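Secreted effector protein SopD (Salmonella typhimurium, PDB 5CPC) acts as a secreted virulence effector that alters host cell physiology, contributes to replication in macrophages and cooperates with SopB in membrane fission and macropinosome formation during invasion. Local coordinates at residues T227-I232 and S311-L316. Residues are numbered along the deposited sequence; the frame is centred on the assembly and turned at random.
Sequences TQFCKI and SRNILL
Asn313 reaches with its side-chain amide into the turn formed by Thr227 to Cys230. Asn313 OD1 accepts a hydrogen bond from Phe229 N at 2.7 Å. The N-H approaches from above the carbonyl plane, with an N-H...O angle of 146°. Asn313 OD1 also lies 3.0 Å from Thr227 C, so the amide oxygen sits close against the turn backbone. CG of Asn313 is anti to its own carbonyl carbon (chi1 -78°), which carries the amide across to the turn. At the other end of the amide, Asn313 ND2 lies at the edge of the Phe229 ring, near its plane, 3.7 Å from Phe229 CD2. The ring and amide planes are turned 43° apart. This ring edge is a packing contact; ND2 donates its hydrogen bonds to Pro225 O and Ile305 O, so both ends of this buried amide have partners. Asn313 N closes an ST turn on Ser311 OG, which holds the backbone ahead of the amide.

Thr227 and Arg312 lie side by side. The methyl CG2 of Thr227 sits over the centre of one guanidinium face, 3.5 Å from CZ of Arg312. Arg312 NH2 bonds to Thr226 OG1. Cys230 packs with its CB against two carbonyl oxygens, 3.2 Å from Arg312 O and 3.6 Å from Ile314 O. A water donates to both Cys230 O and Leu315 O, and Leu315 CD2 packs 3.7 Å from Cys230 O.

The contact joins the C-terminal tail to the loop that leads into strand 232-237. The Phe229 ring touches Leu292 and Leu295 of helix 285-298. One direct hydrogen bond and one water bridge join the segments; the rest is largely close packing of carbon atoms against polar groups. The asparagine amide ties the turn to the tail and to two further backbone carbonyls, while a methyl group covers part of a charged guanidinium at the more exposed side.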
ATOM      1  N   THR A 227     -12.362 -11.982   9.004  1.00 47.58           N
ATOM      2  CA  THR A 227     -11.106 -11.244   8.781  1.00 47.68           C
ATOM      3  C   THR A 227     -10.009 -12.118   8.271  1.00 46.02           C
ATOM      4  O   THR A 227      -8.968 -11.589   7.868  1.00 45.91           O
ATOM      5  CB  THR A 227     -10.504 -10.598  10.072  1.00 49.13           C
ATOM      6  OG1 THR A 227     -10.318 -11.627  11.054  1.00 51.44           O
ATOM      7  CG2 THR A 227     -11.383  -9.526  10.668  1.00 50.34           C
ATOM      8  N   GLN A 228     -10.205 -13.437   8.301  1.00 44.22           N
ATOM      9  CA  GLN A 228      -9.106 -14.385   7.993  1.00 43.61           C
ATOM     10  C   GLN A 228      -8.510 -14.188   6.610  1.00 42.17           C
ATOM     11  O   GLN A 228      -7.381 -14.584   6.360  1.00 43.18           O
ATOM     12  CB  GLN A 228      -9.641 -15.849   8.014  1.00 44.58           C
ATOM     13  CG  GLN A 228      -8.600 -16.900   8.351  1.00 42.77           C
ATOM     14  CD  GLN A 228      -8.120 -16.712   9.799  1.00 45.26           C
ATOM     15  OE1 GLN A 228      -8.852 -16.181  10.622  1.00 48.43           O
ATOM     16  NE2 GLN A 228      -6.895 -17.154  10.103  1.00 45.46           N
ATOM     17  N   PHE A 229      -9.289 -13.651   5.674  1.00 40.38           N
ATOM     18  CA  PHE A 229      -8.887 -13.649   4.277  1.00 38.86           C
ATOM     19  C   PHE A 229      -8.468 -12.277   3.708  1.00 38.98           C
ATOM     20  O   PHE A 229      -8.183 -12.186   2.500  1.00 38.28           O
ATOM     21  CB  PHE A 229     -10.028 -14.284   3.480  1.00 38.32           C
ATOM     22  CG  PHE A 229     -10.464 -15.599   4.077  1.00 39.44           C
ATOM     23  CD1 PHE A 229      -9.558 -16.671   4.144  1.00 36.17           C
ATOM     24  CD2 PHE A 229     -11.662 -15.702   4.730  1.00 34.99           C
ATOM     25  CE1 PHE A 229      -9.885 -17.820   4.781  1.00 37.33           C
ATOM     26  CE2 PHE A 229     -12.033 -16.861   5.332  1.00 40.92           C
ATOM     27  CZ  PHE A 229     -11.150 -17.955   5.363  1.00 38.23           C
ATOM     28  N   CYS A 230      -8.423 -11.237   4.557  1.00 39.67           N
ATOM     29  CA  CYS A 230      -8.084  -9.847   4.104  1.00 42.11           C
ATOM     30  C   CYS A 230      -6.747  -9.730   3.407  1.00 41.74           C
ATOM     31  O   CYS A 230      -6.570  -8.864   2.592  1.00 44.25           O
ATOM     32  CB  CYS A 230      -8.220  -8.798   5.219  1.00 42.29           C
ATOM     33  SG  CYS A 230      -7.018  -9.062   6.616  1.00 48.69           S
ATOM     34  N   LYS A 231      -5.816 -10.630   3.656  1.00 41.02           N
ATOM     35  CA  LYS A 231      -4.558 -10.578   2.926  1.00 40.45           C
ATOM     36  C   LYS A 231      -4.424 -11.520   1.752  1.00 40.23           C
ATOM     37  O   LYS A 231      -3.396 -11.526   1.158  1.00 41.37           O
ATOM     38  CB  LYS A 231      -3.391 -10.787   3.892  1.00 39.73           C
ATOM     39  CG  LYS A 231      -3.291  -9.590   4.880  1.00 42.61           C
ATOM     40  CD  LYS A 231      -2.066  -9.737   5.772  1.00 47.06           C
ATOM     41  CE  LYS A 231      -2.424 -10.477   7.088  1.00 52.00           C
ATOM     42  NZ  LYS A 231      -1.222 -10.930   7.869  1.00 49.75           N
ATOM     43  N   ILE A 232      -5.451 -12.303   1.399  1.00 39.94           N
ATOM     44  CA  ILE A 232      -5.280 -13.287   0.341  1.00 39.53           C
ATOM     45  C   ILE A 232      -5.778 -12.787  -1.020  1.00 39.40           C
ATOM     46  O   ILE A 232      -6.906 -12.301  -1.145  1.00 39.76           O
ATOM     47  CB  ILE A 232      -6.019 -14.653   0.705  1.00 39.82           C
ATOM     48  CG1 ILE A 232      -5.169 -15.385   1.728  1.00 43.54           C
ATOM     49  CG2 ILE A 232      -6.023 -15.652  -0.416  1.00 39.75           C
ATOM     50  CD1 ILE A 232      -5.539 -14.992   3.006  1.00 45.84           C
ATOM     51  N   SER A 311     -18.280  -7.778   6.660  1.00 64.09           N
ATOM     52  CA  SER A 311     -16.911  -8.182   6.296  1.00 59.20           C
ATOM     53  C   SER A 311     -15.766  -7.170   6.450  1.00 57.56           C
ATOM     54  O   SER A 311     -15.917  -5.996   6.146  1.00 56.55           O
ATOM     55  CB  SER A 311     -16.902  -8.700   4.864  1.00 58.20           C
ATOM     56  OG  SER A 311     -15.657  -9.281   4.542  1.00 56.76           O
ATOM     57  N   ARG A 312     -14.616  -7.679   6.892  1.00 54.73           N
ATOM     58  CA  ARG A 312     -13.324  -7.039   6.705  1.00 53.62           C
ATOM     59  C   ARG A 312     -12.405  -7.961   5.937  1.00 50.40           C
ATOM     60  O   ARG A 312     -11.205  -8.001   6.217  1.00 48.56           O
ATOM     61  CB  ARG A 312     -12.677  -6.734   8.041  1.00 54.39           C
ATOM     62  CG  ARG A 312     -13.481  -5.776   8.878  1.00 62.28           C
ATOM     63  CD  ARG A 312     -13.206  -5.982  10.347  1.00 67.62           C
ATOM     64  NE  ARG A 312     -13.993  -7.095  10.819  1.00 74.48           N
ATOM     65  CZ  ARG A 312     -13.977  -7.557  12.070  1.00 78.76           C
ATOM     66  NH1 ARG A 312     -13.177  -7.012  12.983  1.00 81.02           N
ATOM     67  NH2 ARG A 312     -14.739  -8.589  12.402  1.00 79.25           N
ATOM     68  N   ASN A 313     -12.983  -8.747   5.017  1.00 47.90           N
ATOM     69  CA  ASN A 313     -12.169  -9.548   4.114  1.00 46.14           C
ATOM     70  C   ASN A 313     -11.899  -8.832   2.761  1.00 45.59           C
ATOM     71  O   ASN A 313     -11.479  -9.457   1.788  1.00 44.50           O
ATOM     72  CB  ASN A 313     -12.767 -10.940   3.921  1.00 45.52           C
ATOM     73  CG  ASN A 313     -12.480 -11.883   5.116  1.00 45.35           C
ATOM     74  OD1 ASN A 313     -11.351 -11.981   5.589  1.00 42.61           O
ATOM     75  ND2 ASN A 313     -13.522 -12.566   5.601  1.00 41.63           N
ATOM     76  N   ILE A 314     -12.116  -7.514   2.718  1.00 45.80           N
ATOM     77  CA  ILE A 314     -11.697  -6.687   1.556  1.00 45.65           C
ATOM     78  C   ILE A 314     -10.205  -6.549   1.603  1.00 45.29           C
ATOM     79  O   ILE A 314      -9.682  -6.681   2.672  1.00 45.02           O
ATOM     80  CB  ILE A 314     -12.298  -5.265   1.578  1.00 46.34           C
ATOM     81  CG1 ILE A 314     -11.736  -4.422   2.747  1.00 45.28           C
ATOM     82  CG2 ILE A 314     -13.830  -5.325   1.530  1.00 48.69           C
ATOM     83  CD1 ILE A 314     -12.535  -4.441   4.020  1.00 46.39           C
ATOM     84  N   LEU A 315      -9.518  -6.278   0.479  1.00 46.43           N
ATOM     85  CA  LEU A 315      -8.051  -6.031   0.530  1.00 47.00           C
ATOM     86  C   LEU A 315      -7.734  -4.682   1.175  1.00 48.96           C
ATOM     87  O   LEU A 315      -6.759  -4.532   1.950  1.00 49.27           O
ATOM     88  CB  LEU A 315      -7.392  -6.137  -0.853  1.00 46.62           C
ATOM     89  CG  LEU A 315      -7.535  -7.481  -1.536  1.00 45.60           C
ATOM     90  CD1 LEU A 315      -7.439  -7.340  -3.016  1.00 47.53           C
ATOM     91  CD2 LEU A 315      -6.465  -8.430  -1.036  1.00 51.60           C
ATOM     92  N   LEU A 316      -8.583  -3.708   0.894  1.00 50.90           N
ATOM     93  CA  LEU A 316      -8.496  -2.388   1.513  1.00 53.09           C
ATOM     94  C   LEU A 316      -9.793  -1.702   1.178  1.00 55.42           C
ATOM     95  O   LEU A 316     -10.410  -1.976   0.149  1.00 54.89           O
ATOM     96  CB  LEU A 316      -7.323  -1.568   0.923  1.00 52.72           C
ATOM     97  CG  LEU A 316      -7.459  -1.039  -0.508  1.00 52.87           C
ATOM     98  CD1 LEU A 316      -6.244  -0.201  -0.903  1.00 51.35           C
ATOM     99  CD2 LEU A 316      -7.543  -2.171  -1.472  1.00 53.54           C
TER
HETATM  100  O   HOH W   1      -5.456  -6.347   3.325  1.00 32.09           O